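Local coordinates for 5-carboxymethyl-2-hydroxymuconate semialdehyde dehydrogenase (Thermus thermophilus, PDB 2D4E), which probably catalyses the NAD-dependent oxidation of 5-carboxymethyl-2-hydroxymuconate semialdehyde to the corresponding acid, as a member of the aldehyde dehydrogenase family, at residues Asp320-Val325 with Leu415-Phe420; Gly345-Pro350 with Gln354-Tyr359; Asp48-Glu53 with Val334-Asp339; Glu327-Ile332 with Pro394-Gly399. All coordinates share one frame; numbering follows the deposited sequence.

How the contacts relate
The chain first meets contact 3 at 48-53, a turn between two strands. That loop closes at 334-339, after the chain has passed through helix 315-331. Contacts 1 and 4 open on this helix, so contact 3 crosses both. Contact 2 is short-range: it opens at 345-350, closes at 354-359 on helix 350-365, and follows contact 3 in series. Contact 4 closes at 394-399 and contact 1 at 415-420, giving a nest of 2 within 4 within 1. Contacts 1 and 4 join one helix to two neighbouring strands of the mixed sheet. Contacts 2 and 3 touch through Leu347 and Pro49, and Val334 packs on Pro394 to connect contacts 3 and 4.

Contact 1: Asp320-Val325 with Leu415-Phe420; sequences DFVGKV and LVAIPF
Val322 on the helix and Ala417 on the strand bring the backbones closest, with their CA atoms 7.2 Å apart. The two segments run in roughly opposite directions. One helical turn on, Val325 meets Leu415, two residues back along the strand. All four side chains leave the backbone facing the other segment.

The contact is apolar. Val322 straddles the Ala417 methyl: Val322 CG2 lies 4.1 Å from Ala417 CB, and Val322 CG1 is 4.2 Å from the same atom. Val325 CG1 is anti to the backbone N (chi1 169°) and comes within 3.9 Å of Leu415 CD2. These two side chains cross at about a right angle and touch through one methyl each. On the exposed side of the helix, Lys324 NZ forms a 2.7 Å salt bridge with Asp320 OD2, using the syn lone pair of that oxygen.

This is helix-on-sheet packing: helix 315-331 lies on one face of the mixed sheet, as in the catalytic domain of aldehyde dehydrogenases. The strand is bonded through its backbone to 395-398 on one side and to 310-314 on the other. Phe318, earlier on the same helix, also touches Ala417. Leu290 of helix 286-298 contacts Phe321 and Val325.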
# COMPACT_ATOMS: atom_id res chain seq x y z
N ASP C 320 -22.49 -31.80 -27.48
CA ASP C 320 -21.19 -32.45 -27.58
C ASP C 320 -20.35 -32.36 -26.31
O ASP C 320 -19.83 -33.37 -25.83
CB ASP C 320 -20.39 -31.86 -28.74
CG ASP C 320 -19.11 -32.63 -29.00
OD1 ASP C 320 -19.18 -33.70 -29.65
OD2 ASP C 320 -18.04 -32.17 -28.55
N PHE C 321 -20.21 -31.15 -25.77
CA PHE C 321 -19.39 -30.96 -24.57
C PHE C 321 -19.94 -31.70 -23.36
O PHE C 321 -19.22 -32.42 -22.69
CB PHE C 321 -19.26 -29.47 -24.24
CG PHE C 321 -18.26 -29.18 -23.15
CD1 PHE C 321 -16.89 -29.19 -23.42
CD2 PHE C 321 -18.68 -28.94 -21.84
CE1 PHE C 321 -15.96 -28.97 -22.40
CE2 PHE C 321 -17.76 -28.71 -20.82
CZ PHE C 321 -16.40 -28.73 -21.09
N VAL C 322 -21.23 -31.50 -23.09
CA VAL C 322 -21.86 -32.17 -21.96
C VAL C 322 -21.78 -33.68 -22.14
O VAL C 322 -21.61 -34.42 -21.17
CB VAL C 322 -23.31 -31.72 -21.79
CG1 VAL C 322 -24.00 -32.53 -20.69
CG2 VAL C 322 -23.35 -30.23 -21.46
N GLY C 323 -21.91 -34.12 -23.38
CA GLY C 323 -21.82 -35.54 -23.66
C GLY C 323 -20.45 -36.03 -23.24
O GLY C 323 -20.31 -37.13 -22.69
N LYS C 324 -19.42 -35.22 -23.50
CA LYS C 324 -18.07 -35.60 -23.12
C LYS C 324 -17.86 -35.57 -21.60
O LYS C 324 -17.07 -36.34 -21.07
CB LYS C 324 -17.05 -34.69 -23.82
CG LYS C 324 -16.84 -35.10 -25.27
CD LYS C 324 -16.10 -34.07 -26.07
CE LYS C 324 -16.05 -34.49 -27.53
NZ LYS C 324 -15.60 -33.38 -28.40
N VAL C 325 -18.59 -34.69 -20.92
CA VAL C 325 -18.47 -34.62 -19.47
C VAL C 325 -19.05 -35.91 -18.89
O VAL C 325 -18.48 -36.51 -17.97
CB VAL C 325 -19.26 -33.41 -18.90
CG1 VAL C 325 -19.35 -33.51 -17.38
CG2 VAL C 325 -18.57 -32.10 -19.29
N LEU C 415 -23.39 -32.95 -10.45
CA LEU C 415 -23.29 -31.80 -11.34
C LEU C 415 -24.58 -31.55 -12.10
O LEU C 415 -25.29 -32.49 -12.46
CB LEU C 415 -22.16 -32.02 -12.34
CG LEU C 415 -21.93 -30.92 -13.39
CD1 LEU C 415 -21.32 -29.69 -12.72
CD2 LEU C 415 -20.99 -31.43 -14.48
N VAL C 416 -24.88 -30.28 -12.34
CA VAL C 416 -26.05 -29.91 -13.11
C VAL C 416 -25.59 -29.01 -14.26
O VAL C 416 -25.00 -27.96 -14.03
CB VAL C 416 -27.12 -29.18 -12.25
CG1 VAL C 416 -26.56 -27.90 -11.66
CG2 VAL C 416 -28.34 -28.88 -13.10
N ALA C 417 -25.82 -29.47 -15.48
CA ALA C 417 -25.44 -28.75 -16.69
C ALA C 417 -26.62 -27.89 -17.17
O ALA C 417 -27.74 -28.38 -17.29
CB ALA C 417 -25.03 -29.73 -17.78
N ILE C 418 -26.34 -26.62 -17.47
CA ILE C 418 -27.37 -25.68 -17.89
C ILE C 418 -26.89 -24.91 -19.12
O ILE C 418 -25.79 -24.38 -19.13
CB ILE C 418 -27.66 -24.67 -16.76
CG1 ILE C 418 -27.95 -25.43 -15.47
CG2 ILE C 418 -28.83 -23.78 -17.13
CD1 ILE C 418 -27.83 -24.59 -14.21
N PRO C 419 -27.73 -24.83 -20.16
CA PRO C 419 -27.37 -24.11 -21.39
C PRO C 419 -27.57 -22.60 -21.33
O PRO C 419 -28.35 -22.10 -20.52
CB PRO C 419 -28.29 -24.75 -22.43
CG PRO C 419 -29.55 -24.96 -21.64
CD PRO C 419 -29.01 -25.55 -20.34
N PHE C 420 -26.85 -21.88 -22.18
CA PHE C 420 -27.02 -20.44 -22.28
C PHE C 420 -26.82 -20.09 -23.75
O PHE C 420 -26.03 -20.73 -24.45
CB PHE C 420 -26.05 -19.68 -21.35
CG PHE C 420 -24.59 -19.80 -21.70
CD1 PHE C 420 -24.05 -19.07 -22.76
CD2 PHE C 420 -23.75 -20.59 -20.93
CE1 PHE C 420 -22.69 -19.12 -23.05
CE2 PHE C 420 -22.38 -20.65 -21.20
CZ PHE C 420 -21.85 -19.91 -22.26

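Contact 2: Gly345-Pro350 with Gln354-Tyr359; sequences GPLIHP and QRVLGY
Gln354 begins the contact with its backbone. Gln354 N donates to Pro350 O at 2.9 Å, with an N-H...O angle of 156°. The donor is tilted 24° from the carbonyl plane. This is an i to i+4 bond in the first turn of helix 350-365. Gln354 CB lies 3.7 Å from the same Pro350 O. The rest of the side chain runs out extended and is exposed.

Arg355 leads away from the loop, toward Glu250. Val356 is buried and turns back toward the loop. Val356 CG2 meets Leu347 CD1 at 4.0 Å. The two side chains cross obliquely, one methyl against another. Leu347 is buried, and its backbone is held by Asn390. Further along, Gly358 N bonds to Gln354 O at 2.9 Å and Tyr359 N to Arg355 O at 3.2 Å, which continues the helix.

The start of the helix is fixed by His349. His349 ND1 accepts from the backbone N of Glu351, and Pro350 CD sits 3.1 Å above one face of the His349 ring, offset toward the rim. The ring also stacks with Trp200, a residue of a bound sodium site, and touches Leu47 of that site. The arrangement is a loop running into a helix with a histidine N-cap, followed by a proline at the first helical position, beside the sodium site.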
# COMPACT_ATOMS: atom_id res chain seq x y z
N GLY C 345 -13.91 -41.49 -3.64
CA GLY C 345 -14.14 -42.33 -2.48
C GLY C 345 -15.55 -42.16 -1.94
O GLY C 345 -16.42 -41.63 -2.64
N PRO C 346 -15.81 -42.59 -0.70
CA PRO C 346 -17.12 -42.49 -0.07
C PRO C 346 -17.37 -41.14 0.59
O PRO C 346 -16.43 -40.42 0.94
CB PRO C 346 -17.08 -43.61 0.95
CG PRO C 346 -15.67 -43.51 1.45
CD PRO C 346 -14.86 -43.31 0.17
N LEU C 347 -18.65 -40.81 0.77
CA LEU C 347 -19.03 -39.57 1.42
C LEU C 347 -18.80 -39.74 2.91
O LEU C 347 -18.71 -40.86 3.42
CB LEU C 347 -20.49 -39.23 1.11
CG LEU C 347 -20.76 -39.09 -0.39
CD1 LEU C 347 -22.17 -38.58 -0.62
CD2 LEU C 347 -19.75 -38.12 -1.01
N ILE C 348 -18.71 -38.61 3.60
CA ILE C 348 -18.42 -38.57 5.03
C ILE C 348 -19.25 -39.39 6.01
O ILE C 348 -18.69 -40.02 6.91
CB ILE C 348 -18.44 -37.10 5.52
CG1 ILE C 348 -17.92 -37.01 6.95
CG2 ILE C 348 -19.84 -36.53 5.41
CD1 ILE C 348 -16.46 -37.44 7.10
N HIS C 349 -20.56 -39.42 5.83
CA HIS C 349 -21.42 -40.10 6.78
C HIS C 349 -22.70 -40.56 6.08
O HIS C 349 -23.12 -39.95 5.10
CB HIS C 349 -21.73 -39.10 7.90
CG HIS C 349 -22.39 -39.69 9.11
ND1 HIS C 349 -23.73 -40.00 9.15
CD2 HIS C 349 -21.89 -39.99 10.33
CE1 HIS C 349 -24.03 -40.46 10.35
NE2 HIS C 349 -22.94 -40.46 11.09
N PRO C 350 -23.31 -41.66 6.56
CA PRO C 350 -24.55 -42.12 5.92
C PRO C 350 -25.63 -41.05 5.90
O PRO C 350 -26.43 -40.99 4.97
CB PRO C 350 -24.94 -43.36 6.74
CG PRO C 350 -24.20 -43.20 8.04
CD PRO C 350 -22.88 -42.61 7.60
N GLN C 354 -27.62 -39.72 2.62
CA GLN C 354 -29.07 -39.63 2.52
C GLN C 354 -29.46 -38.21 2.08
O GLN C 354 -30.41 -38.05 1.30
CB GLN C 354 -29.75 -39.94 3.87
CG GLN C 354 -31.28 -39.91 3.78
CD GLN C 354 -32.00 -40.18 5.10
OE1 GLN C 354 -31.68 -41.13 5.82
NE2 GLN C 354 -32.99 -39.35 5.41
N ARG C 355 -28.73 -37.20 2.55
CA ARG C 355 -29.04 -35.83 2.17
C ARG C 355 -28.75 -35.59 0.69
O ARG C 355 -29.56 -35.00 -0.02
CB ARG C 355 -28.26 -34.81 3.01
CG ARG C 355 -29.10 -33.56 3.30
CD ARG C 355 -28.41 -32.23 3.03
NE ARG C 355 -27.38 -31.90 4.01
CZ ARG C 355 -27.06 -30.66 4.38
NH1 ARG C 355 -27.68 -29.62 3.85
NH2 ARG C 355 -26.09 -30.47 5.26
N VAL C 356 -27.58 -36.04 0.24
CA VAL C 356 -27.20 -35.88 -1.15
C VAL C 356 -28.18 -36.63 -2.05
O VAL C 356 -28.62 -36.10 -3.07
CB VAL C 356 -25.75 -36.38 -1.41
CG1 VAL C 356 -25.42 -36.31 -2.89
CG2 VAL C 356 -24.76 -35.54 -0.62
N LEU C 357 -28.51 -37.87 -1.68
CA LEU C 357 -29.45 -38.66 -2.47
C LEU C 357 -30.82 -37.99 -2.47
O LEU C 357 -31.59 -38.14 -3.40
CB LEU C 357 -29.58 -40.07 -1.90
CG LEU C 357 -28.49 -41.05 -2.34
CD1 LEU C 357 -28.65 -42.38 -1.60
CD2 LEU C 357 -28.57 -41.26 -3.85
N GLY C 358 -31.10 -37.24 -1.40
CA GLY C 358 -32.37 -36.54 -1.32
C GLY C 358 -32.44 -35.48 -2.40
O GLY C 358 -33.51 -35.25 -2.98
N TYR C 359 -31.30 -34.83 -2.67
CA TYR C 359 -31.25 -33.81 -3.70
C TYR C 359 -31.32 -34.47 -5.07
O TYR C 359 -31.95 -33.95 -5.99
CB TYR C 359 -29.97 -32.98 -3.58
CG TYR C 359 -30.07 -31.86 -2.57
CD1 TYR C 359 -29.30 -31.86 -1.41
CD2 TYR C 359 -30.93 -30.78 -2.78
CE1 TYR C 359 -29.37 -30.82 -0.49
CE2 TYR C 359 -31.02 -29.73 -1.87
CZ TYR C 359 -30.24 -29.76 -0.72
OH TYR C 359 -30.31 -28.72 0.18

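Contact 3: Asp48-Glu53 with Val334-Asp339; sequences DPATNE and VGHPLD
Ala50 carries the apolar part of the contact with one methyl, and it meets two residues. Ala50 CB lies 4.0 Å from Pro337 CD. The same Ala50 CB is 3.9 Å from His336 NE2 and approaches the imidazole obliquely. Pro337 CD also rests over one face of that ring, offset toward its rim.

Hydrogen bonds inside each segment shape the two turns. Leu338 N donates to His336 ND1 at 2.8 Å, nearly straight at 166° and in the ring plane, which fixes the rotation of the imidazole. Asp339 N closes the type I turn on His336 O. In 48-53, Asp48 OD2 accepts from Ala50 N at 2.9 Å, from above the carboxylate plane, and makes an Asx turn. Replacing His336 by an alanine removes the ring, which would probably leave Leu338 N without its acceptor and open a gap beside the Ala50 methyl.

Among charged groups, Asp48 OD1 forms a salt bridge with Arg19, and Asp339 OD1 one with Arg382. The 48-53 turn links strands 43-48 and 53-59. The other loop follows helix 315-331; its Leu338 packs on helices 12-24 and 103-114, and its Pro337 on Cys111 and Tyr391.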
# COMPACT_ATOMS: atom_id res chain seq x y z
N ASP C 48 -15.78 -44.66 10.04
CA ASP C 48 -14.85 -44.75 8.92
C ASP C 48 -15.83 -44.78 7.75
O ASP C 48 -16.52 -45.77 7.53
CB ASP C 48 -14.05 -46.05 9.01
CG ASP C 48 -13.25 -46.36 7.75
OD1 ASP C 48 -12.37 -47.24 7.82
OD2 ASP C 48 -13.50 -45.73 6.70
N PRO C 49 -15.92 -43.68 6.98
CA PRO C 49 -16.84 -43.58 5.84
C PRO C 49 -16.76 -44.69 4.80
O PRO C 49 -17.69 -44.87 4.02
CB PRO C 49 -16.53 -42.20 5.26
CG PRO C 49 -15.09 -42.00 5.63
CD PRO C 49 -15.03 -42.50 7.04
N ALA C 50 -15.67 -45.45 4.81
CA ALA C 50 -15.51 -46.54 3.86
C ALA C 50 -16.24 -47.80 4.30
O ALA C 50 -16.59 -48.64 3.47
CB ALA C 50 -14.03 -46.84 3.67
N THR C 51 -16.50 -47.94 5.60
CA THR C 51 -17.17 -49.14 6.11
C THR C 51 -18.26 -48.84 7.15
O THR C 51 -19.02 -49.73 7.53
CB THR C 51 -16.16 -50.06 6.78
OG1 THR C 51 -15.57 -49.38 7.90
CG2 THR C 51 -15.05 -50.45 5.81
N ASN C 52 -18.31 -47.60 7.60
CA ASN C 52 -19.27 -47.18 8.60
C ASN C 52 -19.05 -47.90 9.93
O ASN C 52 -19.96 -48.01 10.75
CB ASN C 52 -20.71 -47.38 8.10
CG ASN C 52 -21.11 -46.32 7.09
OD1 ASN C 52 -20.80 -45.14 7.27
ND2 ASN C 52 -21.81 -46.72 6.04
N GLU C 53 -17.83 -48.38 10.13
CA GLU C 53 -17.45 -49.04 11.37
C GLU C 53 -16.89 -47.93 12.25
O GLU C 53 -16.42 -46.91 11.74
CB GLU C 53 -16.33 -50.06 11.14
CG GLU C 53 -16.57 -51.08 10.05
CD GLU C 53 -17.38 -52.27 10.52
OE1 GLU C 53 -17.21 -53.36 9.92
OE2 GLU C 53 -18.18 -52.11 11.47
N VAL C 334 -14.33 -45.50 -8.86
CA VAL C 334 -14.86 -45.37 -7.51
C VAL C 334 -14.33 -46.52 -6.67
O VAL C 334 -14.41 -47.69 -7.07
CB VAL C 334 -16.41 -45.40 -7.51
CG1 VAL C 334 -16.95 -45.24 -6.10
CG2 VAL C 334 -16.94 -44.29 -8.42
N GLY C 335 -13.76 -46.21 -5.51
CA GLY C 335 -13.22 -47.25 -4.66
C GLY C 335 -12.74 -46.78 -3.30
O GLY C 335 -13.00 -45.64 -2.90
N HIS C 336 -12.04 -47.66 -2.61
CA HIS C 336 -11.52 -47.38 -1.27
C HIS C 336 -10.48 -46.26 -1.24
O HIS C 336 -9.64 -46.15 -2.14
CB HIS C 336 -10.94 -48.67 -0.68
CG HIS C 336 -10.69 -48.59 0.79
ND1 HIS C 336 -9.69 -47.82 1.34
CD2 HIS C 336 -11.34 -49.17 1.84
CE1 HIS C 336 -9.73 -47.92 2.66
NE2 HIS C 336 -10.72 -48.74 2.98
N PRO C 337 -10.52 -45.41 -0.20
CA PRO C 337 -9.59 -44.30 -0.05
C PRO C 337 -8.12 -44.72 -0.05
O PRO C 337 -7.26 -43.97 -0.50
CB PRO C 337 -10.00 -43.67 1.29
CG PRO C 337 -11.46 -43.96 1.35
CD PRO C 337 -11.53 -45.40 0.88
N LEU C 338 -7.84 -45.91 0.47
CA LEU C 338 -6.47 -46.42 0.55
C LEU C 338 -5.99 -47.14 -0.72
O LEU C 338 -4.86 -47.61 -0.77
CB LEU C 338 -6.33 -47.35 1.76
CG LEU C 338 -6.59 -46.68 3.11
CD1 LEU C 338 -6.59 -47.72 4.24
CD2 LEU C 338 -5.53 -45.62 3.36
N ASP C 339 -6.85 -47.21 -1.73
CA ASP C 339 -6.51 -47.85 -3.00
C ASP C 339 -5.96 -46.80 -3.96
O ASP C 339 -6.67 -45.89 -4.38
CB ASP C 339 -7.75 -48.52 -3.59
CG ASP C 339 -7.49 -49.18 -4.95
OD1 ASP C 339 -8.41 -49.84 -5.46
OD2 ASP C 339 -6.37 -49.04 -5.50

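Contact 4: Glu327-Ile332 with Pro394-Gly399; sequences ERARAI and PTVFVG
Ile332 lies just past helix 315-331 and against the Pro394 ring, and almost every part of its side chain takes part. Ile332 CB first approaches Pro394 CG, at 4.0 Å. Ile332 CG2, anti to the backbone N, comes to 3.9 Å from that same Pro394 CG. The other branch starts at CG1, anti to the carbonyl carbon (chi1 -66°), and extends on to CD1. Ile332 CD1 sits 3.9 Å from Pro394 CB and equally near Pro394 CG. The isoleucine thus embraces one side of the ring with both branches, and the two side chains cross at a slant.

Ala329 adds to the contact from the last turn of the helix. Ala329 O is 3.9 Å from Pro394 CB, a van der Waals contact. Ala329 CB meets Val396 CG2 at 4.1 Å. Here the end of helix 315-331 lies on the face of the mixed sheet that belongs to the catalytic domain in the aldehyde dehydrogenase fold. Strand 395-398 is placed in that sheet between 369-372 and 414-420. Phe298 from helix 286-298 touches Ala329, Ile332 and Val396, so it shares this buried packing.

On the exposed face of the helix, Arg330 grips Glu327 side-on. Arg330 NE bonds Glu327 OE1 at 3.1 Å and Arg330 NH2 bonds Glu327 OE2 at 3.1 Å, both oxygens in the guanidinium plane. Arg328 points another way: it makes a salt bridge with Asp291 and also bonds Phe513 O of a neighbouring subunit. Gly514 of that subunit packs on Ala331 and Ile332.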
# COMPACT_ATOMS: atom_id res chain seq x y z
N GLU C 327 -19.31 -38.97 -20.27
CA GLU C 327 -18.45 -40.14 -20.46
C GLU C 327 -17.26 -40.12 -19.51
O GLU C 327 -16.82 -41.16 -19.03
CB GLU C 327 -17.98 -40.24 -21.91
CG GLU C 327 -19.10 -40.58 -22.89
CD GLU C 327 -19.98 -41.73 -22.40
OE1 GLU C 327 -19.44 -42.82 -22.11
OE2 GLU C 327 -21.22 -41.54 -22.29
N ARG C 328 -16.72 -38.93 -19.24
CA ARG C 328 -15.60 -38.84 -18.31
C ARG C 328 -16.08 -39.22 -16.90
O ARG C 328 -15.40 -39.96 -16.19
CB ARG C 328 -15.03 -37.42 -18.33
CG ARG C 328 -14.22 -37.10 -19.59
CD ARG C 328 -12.86 -37.79 -19.56
NE ARG C 328 -11.99 -37.18 -18.57
CZ ARG C 328 -11.29 -36.06 -18.77
NH1 ARG C 328 -11.34 -35.44 -19.93
NH2 ARG C 328 -10.57 -35.55 -17.77
N ALA C 329 -17.25 -38.74 -16.51
CA ALA C 329 -17.80 -39.05 -15.20
C ALA C 329 -18.07 -40.55 -15.08
O ALA C 329 -17.88 -41.15 -14.01
CB ALA C 329 -19.10 -38.28 -14.98
N ARG C 330 -18.50 -41.15 -16.18
CA ARG C 330 -18.80 -42.58 -16.23
C ARG C 330 -17.51 -43.38 -16.00
O ARG C 330 -17.53 -44.42 -15.35
CB ARG C 330 -19.39 -42.95 -17.59
CG ARG C 330 -20.18 -44.25 -17.60
CD ARG C 330 -20.50 -44.73 -19.01
NE ARG C 330 -21.32 -43.79 -19.79
CZ ARG C 330 -22.59 -43.50 -19.52
NH1 ARG C 330 -23.21 -44.06 -18.49
NH2 ARG C 330 -23.25 -42.67 -20.31
N ALA C 331 -16.41 -42.87 -16.53
CA ALA C 331 -15.11 -43.54 -16.41
C ALA C 331 -14.42 -43.37 -15.05
O ALA C 331 -13.47 -44.10 -14.75
CB ALA C 331 -14.18 -43.07 -17.52
N ILE C 332 -14.88 -42.42 -14.24
CA ILE C 332 -14.28 -42.19 -12.93
C ILE C 332 -14.25 -43.46 -12.08
O ILE C 332 -15.28 -44.10 -11.87
CB ILE C 332 -15.05 -41.08 -12.15
CG1 ILE C 332 -14.89 -39.74 -12.88
CG2 ILE C 332 -14.55 -40.99 -10.72
CD1 ILE C 332 -15.72 -38.61 -12.30
N PRO C 394 -20.55 -40.83 -9.37
CA PRO C 394 -20.48 -39.45 -9.86
C PRO C 394 -21.77 -39.25 -10.66
O PRO C 394 -22.14 -40.09 -11.47
CB PRO C 394 -19.23 -39.48 -10.73
CG PRO C 394 -18.32 -40.38 -9.92
CD PRO C 394 -19.25 -41.52 -9.53
N THR C 395 -22.45 -38.14 -10.41
CA THR C 395 -23.74 -37.85 -11.03
C THR C 395 -23.81 -36.58 -11.88
O THR C 395 -23.28 -35.54 -11.49
CB THR C 395 -24.82 -37.78 -9.92
OG1 THR C 395 -24.79 -39.00 -9.16
CG2 THR C 395 -26.22 -37.59 -10.51
N VAL C 396 -24.48 -36.67 -13.02
CA VAL C 396 -24.64 -35.53 -13.92
C VAL C 396 -26.09 -35.39 -14.37
O VAL C 396 -26.70 -36.35 -14.85
CB VAL C 396 -23.79 -35.67 -15.22
CG1 VAL C 396 -24.00 -34.45 -16.11
CG2 VAL C 396 -22.32 -35.82 -14.88
N PHE C 397 -26.63 -34.18 -14.21
CA PHE C 397 -28.00 -33.86 -14.62
C PHE C 397 -27.94 -32.75 -15.66
O PHE C 397 -26.96 -32.02 -15.75
CB PHE C 397 -28.81 -33.26 -13.46
CG PHE C 397 -29.41 -34.26 -12.52
CD1 PHE C 397 -28.83 -34.48 -11.27
CD2 PHE C 397 -30.60 -34.91 -12.84
CE1 PHE C 397 -29.44 -35.33 -10.34
CE2 PHE C 397 -31.22 -35.76 -11.92
CZ PHE C 397 -30.64 -35.97 -10.67
N VAL C 398 -29.01 -32.64 -16.44
CA VAL C 398 -29.14 -31.55 -17.39
C VAL C 398 -30.40 -30.89 -16.85
O VAL C 398 -31.43 -31.56 -16.71
CB VAL C 398 -29.39 -32.02 -18.83
CG1 VAL C 398 -29.89 -30.85 -19.66
CG2 VAL C 398 -28.11 -32.56 -19.44
N GLY C 399 -30.32 -29.62 -16.50
CA GLY C 399 -31.48 -28.96 -15.96
C GLY C 399 -31.55 -27.47 -16.23
O GLY C 399 -31.00 -26.97 -17.21